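PDB 6P17: PmoF1 from Methylocystis sp. ATCC 49242, which probably binds copper and may help to deliver it in a methanotroph. Local coordinates for residues F32-G37 against K74-L79; K42-K47 against T104-K109. All coordinates share one frame; numbering follows the deposited sequence.

Interaction 1: residues F32-G37 against K74-L79; sequences FIHNNG and KQKITL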
loop_
_atom_site.group_PDB
_atom_site.type_symbol
_atom_site.label_atom_id
_atom_site.label_comp_id
_atom_site.label_asym_id
_atom_site.label_seq_id
_atom_site.Cartn_x
_atom_site.Cartn_y
_atom_site.Cartn_z
ATOM N N PHE A 32 -7.722 -0.590 -0.261
ATOM C CA PHE A 32 -8.543 -0.774 -1.449
ATOM C C PHE A 32 -8.042 0.202 -2.500
ATOM O O PHE A 32 -7.839 1.383 -2.197
ATOM C CB PHE A 32 -10.012 -0.476 -1.168
ATOM C CG PHE A 32 -10.668 -1.413 -0.197
ATOM C CD1 PHE A 32 -10.246 -2.718 -0.061
ATOM C CD2 PHE A 32 -11.739 -0.972 0.571
ATOM C CE1 PHE A 32 -10.878 -3.573 0.837
ATOM C CE2 PHE A 32 -12.369 -1.814 1.455
ATOM C CZ PHE A 32 -11.933 -3.122 1.589
ATOM N N ILE A 33 -7.869 -0.269 -3.730
ATOM C CA ILE A 33 -7.510 0.606 -4.841
ATOM C C ILE A 33 -8.537 0.435 -5.942
ATOM O O ILE A 33 -8.655 -0.653 -6.518
ATOM C CB ILE A 33 -6.109 0.311 -5.372
ATOM C CG1 ILE A 33 -5.102 0.426 -4.228
ATOM C CG2 ILE A 33 -5.766 1.327 -6.448
ATOM C CD1 ILE A 33 -3.763 -0.231 -4.530
ATOM N N HIS A 34 -9.264 1.502 -6.245
ATOM C CA HIS A 34 -10.243 1.481 -7.324
ATOM C C HIS A 34 -9.600 2.012 -8.598
ATOM O O HIS A 34 -8.846 2.966 -8.552
ATOM C CB HIS A 34 -11.446 2.353 -6.993
ATOM C CG HIS A 34 -12.149 1.965 -5.735
ATOM N ND1 HIS A 34 -13.370 1.330 -5.741
ATOM C CD2 HIS A 34 -11.811 2.127 -4.436
ATOM C CE1 HIS A 34 -13.766 1.128 -4.497
ATOM N NE2 HIS A 34 -12.837 1.597 -3.685
ATOM N N ASN A 35 -9.890 1.388 -9.717
ATOM C CA ASN A 35 -9.588 1.971 -11.023
ATOM C C ASN A 35 -10.938 2.303 -11.639
ATOM O O ASN A 35 -11.658 1.403 -12.073
ATOM C CB ASN A 35 -8.783 1.015 -11.901
ATOM C CG ASN A 35 -8.377 1.638 -13.230
ATOM O OD1 ASN A 35 -8.832 2.721 -13.592
ATOM N ND2 ASN A 35 -7.519 0.947 -13.963
ATOM N N ASN A 36 -11.295 3.587 -11.651
ATOM C CA ASN A 36 -12.567 4.021 -12.222
ATOM C C ASN A 36 -12.446 4.436 -13.680
ATOM O O ASN A 36 -13.406 4.969 -14.242
ATOM C CB ASN A 36 -13.158 5.181 -11.413
ATOM C CG ASN A 36 -13.340 4.838 -9.945
ATOM O OD1 ASN A 36 -13.899 3.789 -9.600
ATOM N ND2 ASN A 36 -12.848 5.715 -9.069
ATOM N N GLY A 37 -11.286 4.212 -14.299
ATOM C CA GLY A 37 -11.062 4.586 -15.676
ATOM C C GLY A 37 -11.259 3.403 -16.610
ATOM O O GLY A 37 -11.539 2.280 -16.191
ATOM N N LYS A 74 -12.087 -0.382 -14.261
ATOM C CA LYS A 74 -13.416 -0.536 -13.661
ATOM C C LYS A 74 -13.455 -1.689 -12.659
ATOM O O LYS A 74 -14.417 -2.462 -12.619
ATOM C CB LYS A 74 -14.493 -0.726 -14.733
ATOM C CG LYS A 74 -14.670 0.441 -15.678
ATOM C CD LYS A 74 -15.028 1.725 -14.941
ATOM C CE LYS A 74 -15.408 2.811 -15.943
ATOM N NZ LYS A 74 -15.741 4.112 -15.295
ATOM N N GLN A 75 -12.406 -1.815 -11.845
ATOM C CA GLN A 75 -12.367 -2.824 -10.797
ATOM C C GLN A 75 -11.791 -2.219 -9.522
ATOM O O GLN A 75 -10.982 -1.288 -9.563
ATOM C CB GLN A 75 -11.525 -4.055 -11.202
ATOM C CG GLN A 75 -12.045 -4.844 -12.427
ATOM C CD GLN A 75 -11.364 -6.205 -12.600
ATOM O OE1 GLN A 75 -10.902 -6.817 -11.632
ATOM N NE2 GLN A 75 -11.295 -6.678 -13.841
ATOM N N LYS A 76 -12.196 -2.782 -8.389
ATOM C CA LYS A 76 -11.564 -2.519 -7.104
ATOM C C LYS A 76 -10.646 -3.693 -6.778
ATOM O O LYS A 76 -11.085 -4.845 -6.769
ATOM C CB LYS A 76 -12.602 -2.338 -5.995
ATOM C CG LYS A 76 -11.984 -2.165 -4.608
ATOM C CD LYS A 76 -13.032 -2.031 -3.506
ATOM C CE LYS A 76 -13.269 -3.358 -2.800
ATOM N NZ LYS A 76 -14.115 -3.197 -1.578
ATOM N N ILE A 77 -9.379 -3.411 -6.533
ATOM C CA ILE A 77 -8.434 -4.435 -6.106
ATOM C C ILE A 77 -8.235 -4.279 -4.611
ATOM O O ILE A 77 -8.080 -3.157 -4.112
ATOM C CB ILE A 77 -7.092 -4.308 -6.851
ATOM C CG1 ILE A 77 -7.316 -4.463 -8.348
ATOM C CG2 ILE A 77 -6.083 -5.342 -6.330
ATOM C CD1 ILE A 77 -7.852 -5.845 -8.734
ATOM N N THR A 78 -8.192 -5.400 -3.900
ATOM C CA THR A 78 -8.017 -5.406 -2.453
ATOM C C THR A 78 -6.608 -5.847 -2.075
ATOM O O THR A 78 -6.164 -6.927 -2.481
ATOM C CB THR A 78 -9.053 -6.340 -1.808
ATOM O OG1 THR A 78 -10.347 -5.769 -1.984
ATOM C CG2 THR A 78 -8.778 -6.513 -0.330
ATOM N N LEU A 79 -5.916 -5.029 -1.281
ATOM C CA LEU A 79 -4.690 -5.454 -0.616
ATOM C C LEU A 79 -5.055 -5.734 0.832
ATOM O O LEU A 79 -5.540 -4.840 1.531
ATOM C CB LEU A 79 -3.580 -4.397 -0.695
ATOM C CG LEU A 79 -2.749 -4.237 -1.971
ATOM C CD1 LEU A 79 -3.614 -4.043 -3.226
ATOM C CD2 LEU A 79 -1.768 -3.061 -1.806
#
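The shortest polar bond between F32-G37 and K74-L79 is made by K74 NZ, which meets the carbonyl oxygen N36 O at 2.7 Å from above the carbonyl plane. The lysine chain turns at chi2 (-59°) and then runs straight, which carries its ammonium back over the turn that follows strand 27-35. That turn is shaped by N35, whose OD1 accepts G37 N to form an Asx turn while its ND2 is held by L71 O and T39 O. Further along, I33 and I77 form a hydrogen-bonded antiparallel pair, I33 N to I77 O and I77 N to I33 O, both 2.9 Å and nearly straight. On the face bearing F32, H34, K76 and T78, the K76 side chain runs alongside the imidazole of H34, its CG over one ring face, then bends at chi3 (98°) to bring NZ above the centre of the F32 ring. NZ sits 3.7 Å from the ring centroid, a cation-pi contact, while T78 CG2 lies at the ring edge. An alanine in place of F32 would probably leave the K76 ammonium without its aromatic cover and its chain end free to swing. The H34 ring is itself tied through NE2 to E13 on the adjoining strand 10-18. On the other face I33 CD1 touches L79 CD1 at 4.0 Å, beside V69 and L71. The alternation of hydrogen-bonded I33-I77 with non-hydrogen-bonded F32-T78 and H34-K76 is that of an antiparallel strand pair, here joining strands 27-35 and 75-91 within a domain of the PCu(A)C family.

Interaction 2: residues K42-K47 against T104-K109; sequences KLVAVK and TLVFEK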
loop_
_atom_site.group_PDB
_atom_site.type_symbol
_atom_site.label_atom_id
_atom_site.label_comp_id
_atom_site.label_asym_id
_atom_site.label_seq_id
_atom_site.Cartn_x
_atom_site.Cartn_y
_atom_site.Cartn_z
ATOM N N LYS A 42 -1.161 0.232 -12.769
ATOM C CA LYS A 42 -0.564 -0.653 -11.790
ATOM C C LYS A 42 0.121 0.181 -10.725
ATOM O O LYS A 42 0.587 1.286 -10.989
ATOM C CB LYS A 42 0.428 -1.642 -12.426
ATOM C CG LYS A 42 1.401 -1.050 -13.394
ATOM C CD LYS A 42 2.376 -2.125 -13.884
ATOM C CE LYS A 42 1.671 -3.158 -14.722
ATOM N NZ LYS A 42 1.811 -2.890 -16.176
ATOM N N LEU A 43 0.151 -0.348 -9.509
ATOM C CA LEU A 43 0.954 0.224 -8.442
ATOM C C LEU A 43 2.351 -0.386 -8.533
ATOM O O LEU A 43 2.508 -1.607 -8.410
ATOM C CB LEU A 43 0.309 -0.039 -7.085
ATOM C CG LEU A 43 1.150 0.359 -5.878
ATOM C CD1 LEU A 43 1.164 1.871 -5.690
ATOM C CD2 LEU A 43 0.671 -0.386 -4.647
ATOM N N VAL A 44 3.355 0.442 -8.774
ATOM C CA VAL A 44 4.685 -0.068 -9.081
ATOM C C VAL A 44 5.689 0.153 -7.960
ATOM O O VAL A 44 6.685 -0.579 -7.895
ATOM C CB VAL A 44 5.232 0.516 -10.400
ATOM C CG1 VAL A 44 4.369 0.082 -11.552
ATOM C CG2 VAL A 44 5.315 2.035 -10.325
ATOM N N ALA A 45 5.478 1.124 -7.081
ATOM C CA ALA A 45 6.438 1.317 -6.013
ATOM C C ALA A 45 5.746 2.060 -4.892
ATOM O O ALA A 45 4.675 2.651 -5.069
ATOM C CB ALA A 45 7.681 2.079 -6.476
ATOM N N VAL A 46 6.371 2.003 -3.731
ATOM C CA VAL A 46 5.910 2.718 -2.555
ATOM C C VAL A 46 7.137 3.302 -1.879
ATOM O O VAL A 46 8.161 2.622 -1.729
ATOM C CB VAL A 46 5.131 1.798 -1.596
ATOM C CG1 VAL A 46 4.758 2.532 -0.317
ATOM C CG2 VAL A 46 3.894 1.260 -2.277
ATOM N N LYS A 47 7.049 4.568 -1.505
ATOM C CA LYS A 47 8.122 5.261 -0.812
ATOM C C LYS A 47 7.637 5.573 0.589
ATOM O O LYS A 47 6.522 6.070 0.759
ATOM C CB LYS A 47 8.514 6.551 -1.536
ATOM C CG LYS A 47 8.862 6.389 -3.007
ATOM C CD LYS A 47 9.156 7.747 -3.641
ATOM C CE LYS A 47 9.066 7.693 -5.165
ATOM N NZ LYS A 47 9.281 9.030 -5.781
ATOM N N THR A 104 4.203 7.478 0.017
ATOM C CA THR A 104 3.980 7.875 -1.369
ATOM C C THR A 104 3.734 6.620 -2.193
ATOM O O THR A 104 4.573 5.711 -2.212
ATOM C CB THR A 104 5.157 8.664 -1.935
ATOM O OG1 THR A 104 5.312 9.909 -1.229
ATOM C CG2 THR A 104 4.888 8.975 -3.398
ATOM N N LEU A 105 2.578 6.561 -2.848
ATOM C CA LEU A 105 2.265 5.485 -3.778
ATOM C C LEU A 105 2.586 5.950 -5.191
ATOM O O LEU A 105 2.244 7.075 -5.571
ATOM C CB LEU A 105 0.798 5.075 -3.680
ATOM C CG LEU A 105 0.490 3.964 -2.666
ATOM C CD1 LEU A 105 1.131 4.222 -1.299
ATOM C CD2 LEU A 105 -1.015 3.711 -2.539
ATOM N N VAL A 106 3.258 5.095 -5.961
ATOM C CA VAL A 106 3.649 5.420 -7.330
ATOM C C VAL A 106 2.884 4.493 -8.264
ATOM O O VAL A 106 3.083 3.272 -8.228
ATOM C CB VAL A 106 5.167 5.274 -7.558
ATOM C CG1 VAL A 106 5.550 5.803 -8.942
ATOM C CG2 VAL A 106 5.977 5.955 -6.465
ATOM N N PHE A 107 2.056 5.072 -9.133
ATOM C CA PHE A 107 1.334 4.329 -10.156
ATOM C C PHE A 107 1.977 4.539 -11.525
ATOM O O PHE A 107 2.457 5.632 -11.834
ATOM C CB PHE A 107 -0.135 4.762 -10.188
ATOM C CG PHE A 107 -0.858 4.503 -8.901
ATOM C CD1 PHE A 107 -1.404 3.251 -8.633
ATOM C CD2 PHE A 107 -0.982 5.499 -7.952
ATOM C CE1 PHE A 107 -2.072 3.004 -7.443
ATOM C CE2 PHE A 107 -1.656 5.263 -6.768
ATOM C CZ PHE A 107 -2.203 4.012 -6.508
ATOM N N GLU A 108 1.962 3.479 -12.344
ATOM C CA GLU A 108 2.627 3.509 -13.646
ATOM C C GLU A 108 2.131 4.660 -14.517
ATOM O O GLU A 108 2.930 5.313 -15.199
ATOM C CB GLU A 108 2.432 2.177 -14.377
ATOM C CG GLU A 108 3.140 2.097 -15.744
ATOM C CD GLU A 108 2.843 0.800 -16.501
ATOM O OE1 GLU A 108 1.702 0.299 -16.407
ATOM O OE2 GLU A 108 3.750 0.279 -17.188
ATOM N N LYS A 109 0.825 4.913 -14.528
ATOM C CA LYS A 109 0.244 5.947 -15.381
ATOM C C LYS A 109 -0.295 7.147 -14.615
ATOM O O LYS A 109 -0.065 8.288 -15.031
ATOM C CB LYS A 109 -0.875 5.354 -16.244
ATOM C CG LYS A 109 -0.362 4.354 -17.273
ATOM C CD LYS A 109 -1.499 3.722 -18.062
ATOM C CE LYS A 109 -1.001 2.597 -18.975
ATOM N NZ LYS A 109 0.098 3.046 -19.874
#
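With its CG between the backbone N and the carbonyl carbon (chi1 46°) and two later bends, the K42 side chain folds across that of E108, whose own chain is extended. K42 NZ reaches E108 OE1 at 3.2 Å in a salt bridge that meets the carboxylate from above its plane, and K42 CG packs on E108 CB. The backbones are joined at the same residues, E108 N donating to K42 O at 2.9 Å. The same carbonyl oxygen also lies near the plane of the F107 ring, at its edge. L43 approaches that ring from another direction: its CG stands opposite the backbone N (chi1 173°), and its CD1 rests over one ring face, 4.1 Å from the centroid and offset toward the rim. L43 CD1 also touches L105 CG at 3.7 Å, so one methyl fits between a leucine and a phenylalanine that neighbour each other on one side of strand 101-107. V46 lies beside L105 on this buried face, with V12 of strand 10-18 touching both L105 and F107, and V113 of strand 111-120 touching F107. The opposite face is more open. There V106 packs its CB against A45 CB and its CG2 against K47 CE, and the far end of K47 forms a salt bridge with E112. V106 O takes V44 N at 2.9 Å and, more weakly, A45 N at 3.4 Å, so two successive amides converge on one carbonyl. Beyond this point regular pairing resumes, K47 and T104 exchanging two backbone hydrogen bonds of 2.8 Å. V44 and A45 facing the single residue V106 make a classic beta bulge within an antiparallel strand pair.

In the fold
Interactions 1 and 2 lie about 14 Å apart between centres and belong to one mixed beta sheet. Their segments alternate along the chain: strand 27-35 leads into strand 41-48, and strand 75-91 into strand 101-107, so each connection runs from one contact to the other. They meet directly in the interior, where I33 CG2 packs 4.2 Å from F107 CE1. Strand 69-71 helps to join them, since L71 is touched by I33 and I77 of interaction 1 and by F107 of interaction 2. Strand 10-18 also serves both, pairing with strand 27-35 and sending L10 and V12 against F107. Interaction 2 lies nearer the centre of the chain, about 9 Å from it against 13 Å for interaction 1.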